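Type III secretion system effector HopBA1 (Pseudomonas syringae pv. aptata, PDB 5T09) acts as a secreted virulence effector that the Arabidopsis resistance protein RBA1 recognises, enhancing RBA1 self-association and so triggering plant cell death. Local coordinates at residues A[166-170]-A[202-206]; A[81-85]-A[188-193]. All coordinates share one frame; numbering follows the deposited sequence.

Interaction 1 of 2, residues A[166-170]-A[202-206]. With K (potassium ion), chain B.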
loop_
_atom_site.group_PDB
_atom_site.type_symbol
_atom_site.label_atom_id
_atom_site.label_comp_id
_atom_site.label_asym_id
_atom_site.label_seq_id
_atom_site.Cartn_x
_atom_site.Cartn_y
_atom_site.Cartn_z
ATOM N N ASN A 166 -3.414 -9.179 9.346
ATOM C CA ASN A 166 -3.506 -7.732 9.510
ATOM C C ASN A 166 -2.868 -7.284 10.818
ATOM O O ASN A 166 -2.165 -6.269 10.861
ATOM C CB ASN A 166 -4.968 -7.289 9.452
ATOM C CG ASN A 166 -5.481 -7.160 8.037
ATOM O OD1 ASN A 166 -4.868 -7.661 7.094
ATOM N ND2 ASN A 166 -6.607 -6.472 7.877
ATOM N N VAL A 167 -3.104 -8.031 11.895
ATOM C CA VAL A 167 -2.560 -7.650 13.193
ATOM C C VAL A 167 -1.040 -7.624 13.151
ATOM O O VAL A 167 -0.408 -6.787 13.809
ATOM C CB VAL A 167 -3.092 -8.603 14.285
ATOM C CG1 VAL A 167 -2.533 -10.009 14.111
ATOM C CG2 VAL A 167 -2.770 -8.064 15.651
ATOM N N ALA A 168 -0.427 -8.518 12.370
ATOM C CA ALA A 168 1.028 -8.572 12.293
ATOM C C ALA A 168 1.571 -7.540 11.312
ATOM O O ALA A 168 2.617 -6.932 11.562
ATOM C CB ALA A 168 1.478 -9.975 11.891
ATOM N N TRP A 169 0.887 -7.348 10.184
ATOM C CA TRP A 169 1.220 -6.243 9.293
ATOM C C TRP A 169 1.256 -4.927 10.058
ATOM O O TRP A 169 2.165 -4.108 9.876
ATOM C CB TRP A 169 0.189 -6.142 8.174
ATOM C CG TRP A 169 0.331 -7.115 7.046
ATOM C CD1 TRP A 169 1.101 -8.240 7.005
ATOM C CD2 TRP A 169 -0.331 -7.032 5.786
ATOM N NE1 TRP A 169 0.958 -8.865 5.786
ATOM C CE2 TRP A 169 0.080 -8.142 5.021
ATOM C CE3 TRP A 169 -1.239 -6.127 5.229
ATOM C CZ2 TRP A 169 -0.386 -8.368 3.729
ATOM C CZ3 TRP A 169 -1.700 -6.352 3.955
ATOM C CH2 TRP A 169 -1.270 -7.462 3.212
ATOM N N ASP A 170 0.254 -4.707 10.910
ATOM C CA ASP A 170 0.158 -3.457 11.658
ATOM C C ASP A 170 1.291 -3.330 12.668
ATOM O O ASP A 170 1.873 -2.250 12.826
ATOM C CB ASP A 170 -1.207 -3.384 12.344
ATOM C CG ASP A 170 -1.384 -2.132 13.173
ATOM O OD1 ASP A 170 -1.632 -1.055 12.590
ATOM O OD2 ASP A 170 -1.293 -2.227 14.413
ATOM N N PRO A 202 -8.764 -0.321 8.535
ATOM C CA PRO A 202 -8.745 -1.780 8.380
ATOM C C PRO A 202 -8.907 -2.494 9.713
ATOM O O PRO A 202 -8.527 -1.985 10.769
ATOM C CB PRO A 202 -7.372 -2.055 7.760
ATOM C CG PRO A 202 -6.993 -0.772 7.092
ATOM C CD PRO A 202 -7.553 0.306 7.977
ATOM N N LYS A 203 -9.477 -3.695 9.652
ATOM C CA LYS A 203 -9.667 -4.490 10.856
ATOM C C LYS A 203 -8.320 -4.935 11.414
ATOM O O LYS A 203 -7.418 -5.325 10.668
ATOM C CB LYS A 203 -10.543 -5.707 10.559
ATOM C CG LYS A 203 -10.758 -6.617 11.762
ATOM C CD LYS A 203 -11.971 -7.524 11.587
ATOM C CE LYS A 203 -11.807 -8.478 10.415
ATOM N NZ LYS A 203 -12.972 -9.400 10.288
ATOM N N ASP A 204 -8.193 -4.875 12.739
ATOM C CA ASP A 204 -6.966 -5.233 13.451
ATOM C C ASP A 204 -5.783 -4.358 13.054
ATOM O O ASP A 204 -4.631 -4.759 13.236
ATOM C CB ASP A 204 -6.610 -6.709 13.245
ATOM C CG ASP A 204 -7.625 -7.648 13.869
ATOM O OD1 ASP A 204 -8.149 -7.321 14.952
ATOM O OD2 ASP A 204 -7.899 -8.711 13.273
HETATM N N MSE A 205 -6.037 -3.170 12.507
HETATM C CA MSE A 205 -4.965 -2.227 12.195
HETATM C C MSE A 205 -5.337 -0.830 12.686
HETATM O O MSE A 205 -6.493 -0.569 13.017
HETATM C CB MSE A 205 -4.677 -2.207 10.687
HETATM C CG MSE A 205 -4.527 -3.598 10.071
HETATM SE SE MSE A 205 -3.970 -3.586 8.195
HETATM C CE MSE A 205 -2.081 -3.169 8.468
ATOM N N ARG A 206 -4.353 0.065 12.738
ATOM C CA ARG A 206 -4.590 1.402 13.254
ATOM C C ARG A 206 -5.511 2.187 12.318
ATOM O O ARG A 206 -5.468 2.007 11.097
ATOM C CB ARG A 206 -3.276 2.156 13.411
ATOM C CG ARG A 206 -2.301 1.532 14.384
ATOM C CD ARG A 206 -0.902 2.053 14.119
ATOM N NE ARG A 206 -0.413 1.605 12.819
ATOM C CZ ARG A 206 0.662 2.093 12.210
ATOM N NH1 ARG A 206 1.376 3.055 12.777
ATOM N NH2 ARG A 206 1.022 1.613 11.031
HETATM K K K B . -9.157 -0.416 12.880
HETATM O O HOH W 1 -5.397 -9.751 12.210
HETATM O O HOH W 2 -1.066 -0.239 10.263
#
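The first turn of helix 166-179 lies against a type II beta turn running from P202 to M205, with V167 and D204 closest in backbone (CA to CA 5.0 Å) and D170 next to M205. At one end the N166 amide donates through ND2 to K203 O (3.1 Å); the acceptor lies in the amide plane and the donor in the carbonyl plane, while OD1 of the same amide is taken by H193. At the other end D170 has CG anti to its backbone N (chi1 179°), which carries OD1 across to R206. There OD1 accepts from R206 N and, in a salt bridge, from R206 NE, each 2.9 Å away and approaching from opposite faces of the carboxylate. Between these polar ends the selenomethionine M205 crosses N166 at about a right angle. Its chain bends at chi3 (76°), bringing CE to within 3.8 Å of W169 CB, near the plane of the indole at its edge. On its far side the turn points P202 O and M205 O at a potassium ion, each 2.7 Å from it, and D200 O joins them: a main-chain carbonyl cation site in a loop packed on a helix N-terminus.

Interaction 2 of 2, residues A[81-85]-A[188-193]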
loop_
_atom_site.group_PDB
_atom_site.type_symbol
_atom_site.label_atom_id
_atom_site.label_comp_id
_atom_site.label_asym_id
_atom_site.label_seq_id
_atom_site.Cartn_x
_atom_site.Cartn_y
_atom_site.Cartn_z
ATOM N N ALA A 81 5.476 1.484 4.339
ATOM C CA ALA A 81 5.496 0.093 4.773
ATOM C C ALA A 81 4.705 -0.735 3.770
ATOM O O ALA A 81 3.534 -0.440 3.504
ATOM C CB ALA A 81 4.911 -0.029 6.178
ATOM N N VAL A 82 5.341 -1.764 3.203
ATOM C CA VAL A 82 4.803 -2.446 2.030
ATOM C C VAL A 82 4.670 -3.940 2.290
ATOM O O VAL A 82 5.518 -4.552 2.954
ATOM C CB VAL A 82 5.675 -2.191 0.782
ATOM C CG1 VAL A 82 5.850 -0.696 0.572
ATOM C CG2 VAL A 82 7.028 -2.894 0.899
ATOM N N GLU A 83 3.604 -4.524 1.736
ATOM C CA GLU A 83 3.380 -5.964 1.815
ATOM C C GLU A 83 4.439 -6.749 1.050
ATOM O O GLU A 83 4.693 -7.915 1.367
ATOM C CB GLU A 83 1.996 -6.303 1.259
ATOM C CG GLU A 83 1.720 -7.799 1.122
ATOM C CD GLU A 83 0.400 -8.106 0.438
ATOM O OE1 GLU A 83 -0.201 -7.189 -0.157
ATOM O OE2 GLU A 83 -0.030 -9.279 0.487
ATOM N N PHE A 84 5.060 -6.138 0.047
ATOM C CA PHE A 84 5.904 -6.889 -0.874
ATOM C C PHE A 84 7.177 -7.408 -0.220
ATOM O O PHE A 84 7.846 -8.267 -0.802
ATOM C CB PHE A 84 6.241 -6.010 -2.075
ATOM C CG PHE A 84 5.044 -5.311 -2.655
ATOM C CD1 PHE A 84 3.996 -6.041 -3.188
ATOM C CD2 PHE A 84 4.963 -3.928 -2.657
ATOM C CE1 PHE A 84 2.887 -5.405 -3.712
ATOM C CE2 PHE A 84 3.863 -3.286 -3.185
ATOM C CZ PHE A 84 2.821 -4.024 -3.714
ATOM N N VAL A 85 7.514 -6.925 0.973
ATOM C CA VAL A 85 8.707 -7.345 1.695
ATOM C C VAL A 85 8.277 -7.883 3.048
ATOM O O VAL A 85 7.456 -7.264 3.738
ATOM C CB VAL A 85 9.706 -6.188 1.873
ATOM C CG1 VAL A 85 10.953 -6.665 2.608
ATOM C CG2 VAL A 85 10.073 -5.594 0.528
ATOM N N TRP A 188 1.095 0.090 2.260
ATOM C CA TRP A 188 0.756 -0.304 0.896
ATOM C C TRP A 188 0.660 -1.823 0.863
ATOM O O TRP A 188 1.662 -2.519 1.061
ATOM C CB TRP A 188 1.809 0.221 -0.081
ATOM C CG TRP A 188 1.582 -0.119 -1.522
ATOM C CD1 TRP A 188 0.432 -0.570 -2.098
ATOM C CD2 TRP A 188 2.547 -0.024 -2.571
ATOM N NE1 TRP A 188 0.623 -0.758 -3.448
ATOM C CE2 TRP A 188 1.916 -0.429 -3.761
ATOM C CE3 TRP A 188 3.888 0.369 -2.619
ATOM C CZ2 TRP A 188 2.581 -0.459 -4.986
ATOM C CZ3 TRP A 188 4.545 0.340 -3.832
ATOM C CH2 TRP A 188 3.894 -0.075 -4.998
ATOM N N GLY A 189 -0.546 -2.331 0.631
ATOM C CA GLY A 189 -0.786 -3.761 0.640
ATOM C C GLY A 189 -2.087 -4.075 -0.059
ATOM O O GLY A 189 -2.854 -3.180 -0.427
ATOM N N GLY A 190 -2.330 -5.372 -0.236
ATOM C CA GLY A 190 -3.505 -5.834 -0.952
ATOM C C GLY A 190 -4.800 -5.245 -0.435
ATOM O O GLY A 190 -5.077 -5.292 0.767
ATOM N N ALA A 191 -5.612 -4.710 -1.352
ATOM C CA ALA A 191 -6.826 -3.999 -0.965
ATOM C C ALA A 191 -7.790 -4.889 -0.189
ATOM O O ALA A 191 -8.566 -4.388 0.632
ATOM C CB ALA A 191 -7.515 -3.435 -2.207
ATOM N N GLY A 192 -7.765 -6.201 -0.432
ATOM C CA GLY A 192 -8.629 -7.099 0.315
ATOM C C GLY A 192 -8.426 -7.007 1.816
ATOM O O GLY A 192 -9.342 -7.293 2.589
ATOM N N HIS A 193 -7.233 -6.604 2.249
ATOM C CA HIS A 193 -6.953 -6.490 3.674
ATOM C C HIS A 193 -7.596 -5.261 4.299
ATOM O O HIS A 193 -7.694 -5.188 5.530
ATOM C CB HIS A 193 -5.439 -6.455 3.904
ATOM C CG HIS A 193 -4.753 -7.745 3.578
ATOM N ND1 HIS A 193 -4.260 -8.591 4.547
ATOM C CD2 HIS A 193 -4.489 -8.339 2.390
ATOM C CE1 HIS A 193 -3.715 -9.647 3.970
ATOM N NE2 HIS A 193 -3.845 -9.521 2.661
#
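V82 and W188 pair in parallel register, joined by hydrogen bonds from W188 N to A81 O (2.8 Å) and from E83 N to W188 O (2.9 Å). The tight part lies on the sheet face carrying these two side chains. F84, in the type I turn from V82 to V85, turns its edge onto the W188 indole: CE2 stands 3.3 Å above the indole plane, over its centre, with the ring planes at 87°, a T-shaped stack. V82 CG1 adds a lighter apolar touch at W188 CE3 (3.9 Å). Past G189 the two segments diverge and the packing between them thins, although the residues that meet here remain buried from solvent. An extended E83 side chain spans this looser side and receives G190 N at OE1 (2.8 Å) on the syn side, tilted 30° out of the carboxylate plane. OE2 forms a salt bridge with R162; H193 NE2 lies 4.4 Å from E83 OE2, while H193 ND1 is hydrogen-bonded to N166. Strands 77-82 and 184-190 are neighbours in the parallel core, flanked by strands 136-141 and 49-54. Helices 60-74 and 117-132 pack on W188, helices 101-112 and 117-132 on F84, and W169 of helix 166-179 reaches E83.

Interactions 1 and 2 have centres 11 Å apart and touch. N166 OD1 probably hydrogen-bonds H193 ND1, the W169 and H193 rings stack, and the far rim of W169 packs against E83, with CH2 3.3 Å from E83 CD. Their segments alternate along the chain: 81-85, 166-170, 188-193, then 202-206. Helix 166-179 leads into strand 184-190, so the helix start in interaction 1 and the strand end in interaction 2 belong to consecutive elements. Interaction 2 lies near the chain centre, within the parallel core; interaction 1 lies further out, beside the potassium ion. Through N166 and W169, the start of helix 166-179 bridges the potassium-binding turn and the C-terminal ends of strands 77-82 and 184-190.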